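Local coordinates for protein paenibacillus xanthan lyase (Paenibacillus, PDB 6F2P) that cleaves the polysaccharide xanthan as a calcium-containing lyase, probably by the beta-elimination typical of polysaccharide lyase family 8, at residues T160-V164 against E174-I178; M154-Y158 against L184-R190; I198-P203 against V251-K256; G168-W173 against E232-I237. All coordinates share one frame. Residue numbers count along the deposited sequence, not the author numbering.

Contact 1 (T160-V164 against E174-I178). With CA (calcium ion), chain F.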
loop_
_atom_site.group_PDB
_atom_site.type_symbol
_atom_site.label_atom_id
_atom_site.label_comp_id
_atom_site.label_asym_id
_atom_site.label_seq_id
_atom_site.Cartn_x
_atom_site.Cartn_y
_atom_site.Cartn_z
ATOM N N THR A 160 -18.596 -27.011 -26.527
ATOM C CA THR A 160 -17.292 -26.511 -26.105
ATOM C C THR A 160 -17.353 -25.670 -24.827
ATOM O O THR A 160 -16.397 -25.654 -24.056
ATOM C CB THR A 160 -16.607 -25.694 -27.210
ATOM O OG1 THR A 160 -17.349 -24.494 -27.452
ATOM C CG2 THR A 160 -16.513 -26.499 -28.491
ATOM N N GLN A 161 -18.468 -24.981 -24.596
ATOM C CA GLN A 161 -18.576 -24.086 -23.441
ATOM C C GLN A 161 -19.837 -24.369 -22.634
ATOM O O GLN A 161 -20.845 -23.663 -22.765
ATOM C CB GLN A 161 -18.557 -22.623 -23.895
ATOM C CG GLN A 161 -18.496 -21.606 -22.769
ATOM C CD GLN A 161 -17.336 -21.868 -21.856
ATOM O OE1 GLN A 161 -17.505 -22.422 -20.774
ATOM N NE2 GLN A 161 -16.140 -21.494 -22.290
ATOM N N ALA A 162 -19.768 -25.395 -21.785
ATOM C CA ALA A 162 -20.963 -25.931 -21.123
ATOM C C ALA A 162 -21.331 -25.238 -19.824
ATOM O O ALA A 162 -22.510 -25.089 -19.520
ATOM C CB ALA A 162 -20.820 -27.422 -20.882
ATOM N N SER A 163 -20.326 -24.840 -19.050
ATOM C CA SER A 163 -20.575 -24.240 -17.742
ATOM C C SER A 163 -19.460 -23.284 -17.360
ATOM O O SER A 163 -18.411 -23.260 -17.993
ATOM C CB SER A 163 -20.665 -25.328 -16.684
ATOM O OG SER A 163 -19.406 -25.959 -16.532
ATOM N N VAL A 164 -19.697 -22.501 -16.314
ATOM C CA VAL A 164 -18.688 -21.599 -15.781
ATOM C C VAL A 164 -17.893 -22.308 -14.696
ATOM O O VAL A 164 -18.460 -22.724 -13.691
ATOM C CB VAL A 164 -19.345 -20.389 -15.133
ATOM C CG1 VAL A 164 -18.284 -19.492 -14.522
ATOM C CG2 VAL A 164 -20.194 -19.630 -16.147
ATOM N N GLU A 174 -16.380 -17.038 -20.166
ATOM C CA GLU A 174 -17.294 -18.164 -20.024
ATOM C C GLU A 174 -18.703 -17.611 -19.904
ATOM O O GLU A 174 -19.622 -18.044 -20.610
ATOM C CB GLU A 174 -16.965 -18.978 -18.772
ATOM C CG GLU A 174 -15.832 -19.969 -18.912
ATOM C CD GLU A 174 -15.562 -20.707 -17.612
ATOM O OE1 GLU A 174 -15.371 -20.042 -16.574
ATOM O OE2 GLU A 174 -15.550 -21.952 -17.616
ATOM N N SER A 175 -18.847 -16.623 -19.025
ATOM C CA SER A 175 -20.149 -16.073 -18.683
ATOM C C SER A 175 -20.774 -15.360 -19.860
ATOM O O SER A 175 -21.948 -15.568 -20.129
ATOM C CB SER A 175 -20.058 -15.130 -17.473
ATOM O OG SER A 175 -19.438 -15.777 -16.376
ATOM N N GLN A 176 -20.006 -14.515 -20.551
ATOM C CA GLN A 176 -20.505 -13.865 -21.769
ATOM C C GLN A 176 -20.962 -14.881 -22.817
ATOM O O GLN A 176 -22.046 -14.759 -23.369
ATOM C CB GLN A 176 -19.452 -12.937 -22.389
ATOM C CG GLN A 176 -19.187 -11.663 -21.598
ATOM C CD GLN A 176 -18.036 -10.840 -22.162
ATOM O OE1 GLN A 176 -18.190 -9.651 -22.449
ATOM N NE2 GLN A 176 -16.869 -11.469 -22.313
ATOM N N VAL A 177 -20.124 -15.880 -23.078
ATOM C CA VAL A 177 -20.396 -16.872 -24.095
ATOM C C VAL A 177 -21.660 -17.621 -23.746
ATOM O O VAL A 177 -22.547 -17.820 -24.587
ATOM C CB VAL A 177 -19.231 -17.867 -24.227
ATOM C CG1 VAL A 177 -19.691 -19.126 -24.904
ATOM C CG2 VAL A 177 -18.093 -17.233 -25.025
ATOM N N ILE A 178 -21.748 -18.010 -22.484
ATOM C CA ILE A 178 -22.902 -18.755 -22.004
ATOM C C ILE A 178 -24.173 -17.910 -22.039
ATOM O O ILE A 178 -25.219 -18.368 -22.489
ATOM C CB ILE A 178 -22.635 -19.333 -20.613
ATOM C CG1 ILE A 178 -21.735 -20.555 -20.757
ATOM C CG2 ILE A 178 -23.925 -19.696 -19.922
ATOM C CD1 ILE A 178 -21.218 -21.089 -19.465
HETATM CA CA CA F . -16.426 -23.636 -19.220
HETATM O O HOH W 1 -15.700 -25.220 -20.954
HETATM O O HOH W 2 -14.230 -22.720 -20.139
HETATM O O HOH W 3 -17.542 -25.783 -18.761
HETATM O O HOH W 4 -14.891 -25.016 -18.171
#
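Gln-161 lays its aliphatic stem over helix 168-184, with CG 3.5 Å from Val-177 CG1 and 4.0 Å from Ile-178 CG1, while its amide end turns to a calcium ion. Three protein oxygens coordinate that ion: Gln-161 OE1 at 2.2 Å, Ser-163 O at 2.4 Å and Glu-174 OE2 at 2.5 Å. Four waters at 2.3 to 2.5 Å bring the count to seven ligands. Because Gln-161 and Ser-163 belong to the loop and Glu-174 to the helix, the metal bridges the two segments, and no direct hydrogen bond joins them. The 3.2 Å between Ser-163 O and Glu-174 OE2 accordingly reflects shared coordination. Water 1 also donates to Thr-160 O (3.2 Å), and water 2 accepts from Gln-161 NE2 (3.1 Å), whose amide is hydrogen-bonded to Gln-127 O as well. Away from the ion, Val-164 CG2 packs 3.8 Å from Ile-178 CD1. Glu-174 further accepts hydrogen bonds from the backbone N atoms of Thr-165 and Met-166, so its carboxylate holds both metal and loop. The site thus pins the connection between helices 147-160 and 168-184 in the alpha-helical domain, where Gln-161 and Val-177 also touch helix 123-141.

Contact 2 (M154-Y158 against L184-R190)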
loop_
_atom_site.group_PDB
_atom_site.type_symbol
_atom_site.label_atom_id
_atom_site.label_comp_id
_atom_site.label_asym_id
_atom_site.label_seq_id
_atom_site.Cartn_x
_atom_site.Cartn_y
_atom_site.Cartn_z
ATOM N N MET A 154 -25.549 -23.367 -32.072
ATOM C CA MET A 154 -25.634 -23.273 -30.612
ATOM C C MET A 154 -25.215 -24.578 -29.950
ATOM O O MET A 154 -24.560 -24.569 -28.909
ATOM C CB MET A 154 -27.033 -22.867 -30.150
ATOM C CG MET A 154 -27.413 -21.428 -30.487
ATOM S SD MET A 154 -26.297 -20.172 -29.813
ATOM C CE MET A 154 -25.394 -19.667 -31.280
ATOM N N ALA A 155 -25.571 -25.697 -30.567
ATOM C CA ALA A 155 -25.200 -27.004 -30.037
ATOM C C ALA A 155 -23.689 -27.139 -29.949
ATOM O O ALA A 155 -23.160 -27.795 -29.049
ATOM C CB ALA A 155 -25.783 -28.115 -30.891
ATOM N N ALA A 156 -22.996 -26.505 -30.886
ATOM C CA ALA A 156 -21.546 -26.529 -30.881
ATOM C C ALA A 156 -21.007 -25.735 -29.696
ATOM O O ALA A 156 -20.100 -26.186 -28.996
ATOM C CB ALA A 156 -21.012 -25.979 -32.177
ATOM N N ILE A 157 -21.574 -24.553 -29.475
ATOM C CA ILE A 157 -21.156 -23.706 -28.367
ATOM C C ILE A 157 -21.440 -24.351 -27.008
ATOM O O ILE A 157 -20.561 -24.370 -26.150
ATOM C CB ILE A 157 -21.784 -22.311 -28.447
ATOM C CG1 ILE A 157 -21.364 -21.639 -29.756
ATOM C CG2 ILE A 157 -21.372 -21.474 -27.235
ATOM C CD1 ILE A 157 -21.821 -20.214 -29.884
ATOM N N TYR A 158 -22.643 -24.896 -26.814
ATOM C CA TYR A 158 -22.940 -25.652 -25.591
ATOM C C TYR A 158 -21.931 -26.784 -25.378
ATOM O O TYR A 158 -21.593 -27.134 -24.245
ATOM C CB TYR A 158 -24.328 -26.285 -25.646
ATOM C CG TYR A 158 -25.522 -25.392 -25.364
ATOM C CD1 TYR A 158 -25.676 -24.168 -25.996
ATOM C CD2 TYR A 158 -26.531 -25.819 -24.508
ATOM C CE1 TYR A 158 -26.788 -23.384 -25.762
ATOM C CE2 TYR A 158 -27.643 -25.041 -24.266
ATOM C CZ TYR A 158 -27.770 -23.826 -24.894
ATOM O OH TYR A 158 -28.886 -23.052 -24.653
ATOM N N LEU A 184 -29.588 -16.330 -27.665
ATOM C CA LEU A 184 -29.776 -16.748 -29.042
ATOM C C LEU A 184 -30.557 -18.054 -29.132
ATOM O O LEU A 184 -31.370 -18.233 -30.044
ATOM C CB LEU A 184 -28.427 -16.899 -29.745
ATOM C CG LEU A 184 -27.622 -15.613 -29.899
ATOM C CD1 LEU A 184 -26.302 -15.916 -30.574
ATOM C CD2 LEU A 184 -28.407 -14.561 -30.670
ATOM N N ASN A 185 -30.313 -18.959 -28.183
ATOM C CA ASN A 185 -30.964 -20.264 -28.200
ATOM C C ASN A 185 -32.253 -20.301 -27.384
ATOM O O ASN A 185 -32.855 -21.362 -27.201
ATOM C CB ASN A 185 -30.019 -21.352 -27.702
ATOM C CG ASN A 185 -30.469 -22.735 -28.116
ATOM O OD1 ASN A 185 -30.981 -22.918 -29.218
ATOM N ND2 ASN A 185 -30.313 -23.710 -27.222
ATOM N N LYS A 186 -32.667 -19.133 -26.896
ATOM C CA LYS A 186 -33.898 -18.996 -26.112
ATOM C C LYS A 186 -33.960 -19.990 -24.945
ATOM O O LYS A 186 -34.933 -20.719 -24.773
ATOM C CB LYS A 186 -35.129 -19.087 -27.028
ATOM C CG LYS A 186 -35.099 -18.032 -28.128
ATOM C CD LYS A 186 -36.453 -17.725 -28.753
ATOM C CE LYS A 186 -36.324 -16.529 -29.694
ATOM N NZ LYS A 186 -37.606 -15.982 -30.226
ATOM N N ASP A 187 -32.900 -19.997 -24.147
ATOM C CA ASP A 187 -32.719 -20.962 -23.077
ATOM C C ASP A 187 -32.526 -20.196 -21.756
ATOM O O ASP A 187 -31.396 -19.883 -21.370
ATOM C CB ASP A 187 -31.484 -21.799 -23.404
ATOM C CG ASP A 187 -31.247 -22.929 -22.418
ATOM O OD1 ASP A 187 -31.886 -22.946 -21.339
ATOM O OD2 ASP A 187 -30.393 -23.799 -22.719
ATOM N N SER A 188 -33.626 -19.886 -21.072
ATOM C CA SER A 188 -33.576 -19.107 -19.822
ATOM C C SER A 188 -32.560 -19.629 -18.807
ATOM O O SER A 188 -31.797 -18.853 -18.231
ATOM C CB SER A 188 -34.958 -19.029 -19.164
ATOM O OG SER A 188 -35.473 -20.323 -18.904
ATOM N N ALA A 189 -32.543 -20.940 -18.597
ATOM C CA ALA A 189 -31.599 -21.543 -17.664
ATOM C C ALA A 189 -30.153 -21.204 -18.036
ATOM O O ALA A 189 -29.326 -20.901 -17.170
ATOM C CB ALA A 189 -31.799 -23.047 -17.610
ATOM N N ARG A 190 -29.870 -21.240 -19.332
ATOM C CA ARG A 190 -28.530 -20.984 -19.838
ATOM C C ARG A 190 -28.157 -19.515 -19.636
ATOM O O ARG A 190 -27.030 -19.210 -19.236
ATOM C CB ARG A 190 -28.432 -21.408 -21.312
ATOM C CG ARG A 190 -27.141 -21.055 -22.017
ATOM C CD ARG A 190 -26.171 -22.212 -22.096
ATOM N NE ARG A 190 -25.109 -21.921 -23.058
ATOM C CZ ARG A 190 -23.936 -22.546 -23.106
ATOM N NH1 ARG A 190 -23.651 -23.511 -22.237
ATOM N NH2 ARG A 190 -23.043 -22.198 -24.026
#
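Aromatic and cationic groups meet first: the guanidinium of Arg-190 lies flat on the ring of Tyr-158, with centres 4.0 Å apart and planes at 16°. Arg-190 CZ is 4.0 Å from the ring centroid of Tyr-158 and 20° off the ring normal, which meets the geometry of a cation-pi contact. Arg-190 CD adds a CH-pi contact over the ring, 3.9 Å from the same centroid at 22°. Hydrogen bonds gather at the phenol: Asn-185 ND2 donates to Tyr-158 OH (3.0 Å, 174°), and Tyr-158 OH donates to Asp-187 OD2 (2.6 Å), so the hydroxyl is acceptor and donor at once. The connection that supplies these partners is a tight helix-to-helix turn. Helix 168-184 ends in a Schellman motif with Lys-186, at positive phi, as its C-prime residue, and Asp-187 then takes the N-cap position of helix 188-197, its OD1 accepting a weak 3.3 Å bond from Arg-190 N. Arg-190 also donates to Gln-161 O and Ser-181 OG, consistent with a guanidinium held against the face of the Tyr-158 ring. Van der Waals contacts complete the interface. Met-154 SD is 3.9 Å from Leu-184 CB, Met-154 CG is 3.8 Å from Asn-185 CB, and Ile-157 CG2 approaches the guanidinium edge at Arg-190 NH2 (3.7 Å).

Contact 3 (I198-P203 against V251-K256)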
loop_
_atom_site.group_PDB
_atom_site.type_symbol
_atom_site.label_atom_id
_atom_site.label_comp_id
_atom_site.label_asym_id
_atom_site.label_seq_id
_atom_site.Cartn_x
_atom_site.Cartn_y
_atom_site.Cartn_z
ATOM N N ILE A 198 -20.604 -14.216 -13.325
ATOM C CA ILE A 198 -19.767 -13.073 -12.971
ATOM C C ILE A 198 -19.748 -12.693 -11.477
ATOM O O ILE A 198 -18.900 -11.901 -11.055
ATOM C CB ILE A 198 -20.129 -11.822 -13.788
ATOM C CG1 ILE A 198 -21.519 -11.317 -13.411
ATOM C CG2 ILE A 198 -20.014 -12.103 -15.280
ATOM C CD1 ILE A 198 -21.798 -9.914 -13.914
ATOM N N SER A 199 -20.666 -13.241 -10.680
ATOM C CA SER A 199 -20.745 -12.857 -9.263
ATOM C C SER A 199 -19.416 -13.045 -8.530
ATOM O O SER A 199 -18.965 -12.156 -7.809
ATOM C CB SER A 199 -21.872 -13.598 -8.536
ATOM O OG SER A 199 -23.141 -13.199 -9.027
ATOM N N ALA A 200 -18.772 -14.184 -8.747
ATOM C CA ALA A 200 -17.498 -14.462 -8.098
ATOM C C ALA A 200 -16.407 -13.446 -8.442
ATOM O O ALA A 200 -15.395 -13.389 -7.759
ATOM C CB ALA A 200 -17.036 -15.872 -8.418
ATOM N N LEU A 201 -16.616 -12.648 -9.489
ATOM C CA LEU A 201 -15.647 -11.626 -9.905
ATOM C C LEU A 201 -15.880 -10.274 -9.241
ATOM O O LEU A 201 -15.067 -9.359 -9.368
ATOM C CB LEU A 201 -15.726 -11.402 -11.419
ATOM C CG LEU A 201 -15.398 -12.548 -12.362
ATOM C CD1 LEU A 201 -15.685 -12.115 -13.785
ATOM C CD2 LEU A 201 -13.953 -12.963 -12.205
ATOM N N LEU A 202 -17.016 -10.137 -8.572
ATOM C CA LEU A 202 -17.428 -8.849 -8.020
ATOM C C LEU A 202 -16.831 -8.398 -6.665
ATOM O O LEU A 202 -16.560 -7.215 -6.495
ATOM C CB LEU A 202 -18.958 -8.766 -7.973
ATOM C CG LEU A 202 -19.699 -8.922 -9.307
ATOM C CD1 LEU A 202 -21.193 -8.797 -9.096
ATOM C CD2 LEU A 202 -19.226 -7.908 -10.334
ATOM N N PRO A 203 -16.643 -9.315 -5.694
ATOM C CA PRO A 203 -16.218 -8.831 -4.374
ATOM C C PRO A 203 -14.839 -8.189 -4.376
ATOM O O PRO A 203 -14.036 -8.463 -5.268
ATOM C CB PRO A 203 -16.165 -10.108 -3.539
ATOM C CG PRO A 203 -17.083 -11.052 -4.223
ATOM C CD PRO A 203 -16.899 -10.767 -5.671
ATOM N N VAL A 251 -28.723 -8.419 -13.597
ATOM C CA VAL A 251 -27.804 -8.683 -12.513
ATOM C C VAL A 251 -28.401 -8.107 -11.237
ATOM O O VAL A 251 -28.738 -6.917 -11.176
ATOM C CB VAL A 251 -26.419 -8.078 -12.796
ATOM C CG1 VAL A 251 -25.444 -8.425 -11.684
ATOM C CG2 VAL A 251 -25.897 -8.588 -14.121
ATOM N N THR A 252 -28.545 -8.952 -10.220
ATOM C CA THR A 252 -29.174 -8.531 -8.978
ATOM C C THR A 252 -28.200 -8.487 -7.808
ATOM O O THR A 252 -28.492 -7.867 -6.784
ATOM C CB THR A 252 -30.353 -9.450 -8.591
ATOM O OG1 THR A 252 -29.884 -10.795 -8.434
ATOM C CG2 THR A 252 -31.431 -9.417 -9.645
ATOM N N ASP A 253 -27.068 -9.171 -7.952
ATOM C CA ASP A 253 -26.045 -9.245 -6.910
ATOM C C ASP A 253 -25.732 -7.832 -6.393
ATOM O O ASP A 253 -25.429 -6.939 -7.172
ATOM C CB ASP A 253 -24.795 -9.905 -7.493
ATOM C CG ASP A 253 -23.775 -10.299 -6.439
ATOM O OD1 ASP A 253 -23.724 -9.663 -5.354
ATOM O OD2 ASP A 253 -23.005 -11.252 -6.711
ATOM N N PRO A 254 -25.853 -7.610 -5.077
ATOM C CA PRO A 254 -25.636 -6.255 -4.555
ATOM C C PRO A 254 -24.217 -5.765 -4.822
ATOM O O PRO A 254 -23.972 -4.554 -4.929
ATOM C CB PRO A 254 -25.861 -6.422 -3.050
ATOM C CG PRO A 254 -26.708 -7.625 -2.931
ATOM C CD PRO A 254 -26.282 -8.546 -4.023
ATOM N N ASN A 255 -23.293 -6.712 -4.943
ATOM C CA ASN A 255 -21.914 -6.395 -5.277
ATOM C C ASN A 255 -21.730 -5.701 -6.634
ATOM O O ASN A 255 -20.668 -5.151 -6.918
ATOM C CB ASN A 255 -21.049 -7.648 -5.204
ATOM C CG ASN A 255 -20.793 -8.102 -3.777
ATOM O OD1 ASN A 255 -20.819 -7.305 -2.836
ATOM N ND2 ASN A 255 -20.529 -9.386 -3.612
ATOM N N LYS A 256 -22.763 -5.709 -7.467
ATOM C CA LYS A 256 -22.691 -5.037 -8.752
ATOM C C LYS A 256 -22.382 -3.552 -8.596
ATOM O O LYS A 256 -21.818 -2.932 -9.504
ATOM C CB LYS A 256 -23.980 -5.238 -9.561
ATOM C CG LYS A 256 -25.202 -4.517 -9.017
ATOM C CD LYS A 256 -26.443 -4.772 -9.872
ATOM C CE LYS A 256 -27.728 -4.344 -9.152
ATOM N NZ LYS A 256 -27.950 -2.870 -9.187
HETATM O O HOH W 5 -20.869 -11.705 -5.289
#
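This is a loop-to-loop contact in the alpha-helical domain, joining the segment that follows helix 188-197 to the one that leads into helix 256-267, by a mixture of polar, water-mediated and apolar interactions. Asp-253 is its polar centre. Its OD1 accepts from Asn-255 N (3.0 Å, 154°), a capping bond within the type I beta turn from Asp-253 to Lys-256, and the turn is closed by Lys-256 N to Asp-253 O at 3.0 Å. OD2 of Asp-253 faces the other loop, 3.0 Å from Ser-199 OG. Water 5 also bridges the segments: it donates to Asp-253 OD2 (2.6 Å) and Ser-199 O (3.2 Å) and accepts from Asn-255 ND2 (2.9 Å). Leu-202 points its CA-to-CB bond at the turn and brings CB to 3.6 Å from Asn-255 CB, with CD1 3.8 Å from Lys-256 N. At the N-terminal ends of both segments, Ile-198 CD1 and Val-251 CG2 make a looser apolar contact at 4.3 Å. The pair of loops rests on two helices: Ile-198 touches Leu-172 and Ser-175 of helix 168-184 and Leu-240 of helix 229-244, while Val-251 packs on Ile-241 of the latter.

Contact 4 (G168-W173 against E232-I237)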
loop_
_atom_site.group_PDB
_atom_site.type_symbol
_atom_site.label_atom_id
_atom_site.label_comp_id
_atom_site.label_asym_id
_atom_site.label_seq_id
_atom_site.Cartn_x
_atom_site.Cartn_y
_atom_site.Cartn_z
ATOM N N GLY A 168 -11.068 -15.376 -13.011
ATOM C CA GLY A 168 -10.741 -14.119 -13.662
ATOM C C GLY A 168 -11.385 -13.896 -15.017
ATOM O O GLY A 168 -12.577 -14.135 -15.193
ATOM N N ALA A 169 -10.586 -13.454 -15.984
ATOM C CA ALA A 169 -11.105 -13.119 -17.308
ATOM C C ALA A 169 -11.673 -14.329 -18.078
ATOM O O ALA A 169 -12.608 -14.192 -18.865
ATOM C CB ALA A 169 -10.048 -12.398 -18.123
ATOM N N ASN A 170 -11.127 -15.515 -17.852
ATOM C CA ASN A 170 -11.703 -16.692 -18.485
ATOM C C ASN A 170 -13.120 -16.913 -18.000
ATOM O O ASN A 170 -14.004 -17.318 -18.764
ATOM C CB ASN A 170 -10.875 -17.939 -18.191
ATOM C CG ASN A 170 -9.531 -17.909 -18.859
ATOM O OD1 ASN A 170 -9.344 -17.262 -19.900
ATOM N ND2 ASN A 170 -8.580 -18.622 -18.273
ATOM N N ARG A 171 -13.321 -16.654 -16.713
ATOM C CA ARG A 171 -14.616 -16.868 -16.106
ATOM C C ARG A 171 -15.614 -15.883 -16.682
ATOM O O ARG A 171 -16.764 -16.233 -16.949
ATOM C CB ARG A 171 -14.533 -16.700 -14.603
ATOM C CG ARG A 171 -15.865 -16.894 -13.912
ATOM C CD ARG A 171 -15.723 -16.890 -12.402
ATOM N NE ARG A 171 -16.971 -17.307 -11.795
ATOM C CZ ARG A 171 -17.236 -18.554 -11.422
ATOM N NH1 ARG A 171 -18.418 -18.844 -10.892
ATOM N NH2 ARG A 171 -16.320 -19.504 -11.571
ATOM N N LEU A 172 -15.161 -14.650 -16.874
ATOM C CA LEU A 172 -15.990 -13.622 -17.483
ATOM C C LEU A 172 -16.416 -14.059 -18.876
ATOM O O LEU A 172 -17.601 -14.025 -19.222
ATOM C CB LEU A 172 -15.227 -12.306 -17.569
ATOM C CG LEU A 172 -15.910 -11.216 -18.390
ATOM C CD1 LEU A 172 -17.286 -10.916 -17.827
ATOM C CD2 LEU A 172 -15.054 -9.968 -18.392
ATOM N N TRP A 173 -15.437 -14.483 -19.666
ATOM C CA TRP A 173 -15.693 -14.890 -21.036
ATOM C C TRP A 173 -16.577 -16.117 -21.101
ATOM O O TRP A 173 -17.414 -16.232 -21.996
ATOM C CB TRP A 173 -14.386 -15.141 -21.764
ATOM C CG TRP A 173 -13.581 -13.912 -21.860
ATOM C CD1 TRP A 173 -14.049 -12.637 -21.967
ATOM C CD2 TRP A 173 -12.156 -13.819 -21.833
ATOM N NE1 TRP A 173 -13.003 -11.752 -22.020
ATOM C CE2 TRP A 173 -11.826 -12.452 -21.939
ATOM C CE3 TRP A 173 -11.120 -14.763 -21.734
ATOM C CZ2 TRP A 173 -10.502 -12.000 -21.956
ATOM C CZ3 TRP A 173 -9.802 -14.312 -21.746
ATOM C CH2 TRP A 173 -9.508 -12.943 -21.856
ATOM N N GLU A 232 -10.143 -5.414 -18.982
ATOM C CA GLU A 232 -11.015 -6.339 -19.692
ATOM C C GLU A 232 -12.153 -6.904 -18.828
ATOM O O GLU A 232 -13.240 -7.153 -19.342
ATOM C CB GLU A 232 -10.244 -7.414 -20.501
ATOM C CG GLU A 232 -9.605 -8.560 -19.730
ATOM C CD GLU A 232 -8.371 -9.138 -20.448
ATOM O OE1 GLU A 232 -7.397 -8.388 -20.696
ATOM O OE2 GLU A 232 -8.366 -10.347 -20.761
ATOM N N LEU A 233 -11.928 -7.073 -17.527
ATOM C CA LEU A 233 -13.024 -7.448 -16.635
ATOM C C LEU A 233 -14.083 -6.354 -16.632
ATOM O O LEU A 233 -15.263 -6.625 -16.856
ATOM C CB LEU A 233 -12.541 -7.677 -15.210
ATOM C CG LEU A 233 -11.719 -8.911 -14.855
ATOM C CD1 LEU A 233 -11.458 -8.908 -13.356
ATOM C CD2 LEU A 233 -12.423 -10.187 -15.251
ATOM N N LEU A 234 -13.654 -5.118 -16.385
ATOM C CA LEU A 234 -14.559 -3.972 -16.406
ATOM C C LEU A 234 -15.408 -3.956 -17.675
ATOM O O LEU A 234 -16.617 -3.706 -17.623
ATOM C CB LEU A 234 -13.781 -2.661 -16.297
ATOM C CG LEU A 234 -14.636 -1.388 -16.412
ATOM C CD1 LEU A 234 -15.566 -1.192 -15.212
ATOM C CD2 LEU A 234 -13.781 -0.162 -16.613
ATOM N N SER A 235 -14.776 -4.236 -18.809
ATOM C CA SER A 235 -15.469 -4.183 -20.090
ATOM C C SER A 235 -16.586 -5.211 -20.184
ATOM O O SER A 235 -17.746 -4.856 -20.400
ATOM C CB SER A 235 -14.490 -4.397 -21.239
ATOM O OG SER A 235 -15.077 -3.977 -22.455
ATOM N N GLY A 236 -16.231 -6.482 -20.013
ATOM C CA GLY A 236 -17.192 -7.569 -20.087
ATOM C C GLY A 236 -18.328 -7.464 -19.084
ATOM O O GLY A 236 -19.487 -7.728 -19.414
ATOM N N ILE A 237 -17.998 -7.080 -17.855
ATOM C CA ILE A 237 -19.012 -6.904 -16.819
ATOM C C ILE A 237 -19.957 -5.731 -17.119
ATOM O O ILE A 237 -21.178 -5.856 -16.995
ATOM C CB ILE A 237 -18.375 -6.774 -15.422
ATOM C CG1 ILE A 237 -17.690 -8.093 -15.051
ATOM C CG2 ILE A 237 -19.423 -6.396 -14.389
ATOM C CD1 ILE A 237 -16.812 -8.013 -13.840
#
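Glu-232 begins the walk along helix 232-237: its OE2 lies 3.0 Å from Trp-173 CZ2, at the edge of the indole and near its plane, and 3.7 Å from Ala-169 CB. Next, Leu-233 sends CD2 to 3.8 Å from Ala-169 CA and 4.1 Å from Leu-172 CD2. One turn on, Gly-236 lets Leu-172 close in, with CD2 3.6 Å from Gly-236 CA; an ideal CB there would fall 2.3 Å from Leu-172 CD2, a clash. Ile-237 completes the patch, its CG1 4.0 Å from Leu-172 CD1. Leu-172 therefore sits among Glu-232, Leu-233, Gly-236 and Ile-237, and no hydrogen bond crosses the interface. The short axes approach to 9.8 Å at 16°, both running the same way. Such near-parallel packing of sequence-distant helices, 168-184 and 229-244, fits the alpha-helical domain of polysaccharide lyase family 8, whose helices form an incomplete alpha/alpha toroid.

Overall arrangement
From the N terminus, helix 147-160 opens contact 2, which closes at the start of helix 188-197. Contact 1 falls wholly within that span, tying the loop after helix 147-160 to helix 168-184; the two touch where Arg-190 NH1 meets Gln-161 O at 2.9 Å. Contact 4 starts on helix 168-184 and closes on helix 229-244, so it crosses contacts 1 and 2. Contact 3 begins after helix 188-197 and closes before helix 256-267, crossing contact 4 but following contacts 1 and 2 in series. Contacts 1, 3 and 4 touch one another around helix 168-184, whereas contacts 2 and 3 stay about 10 Å apart at their nearest atoms.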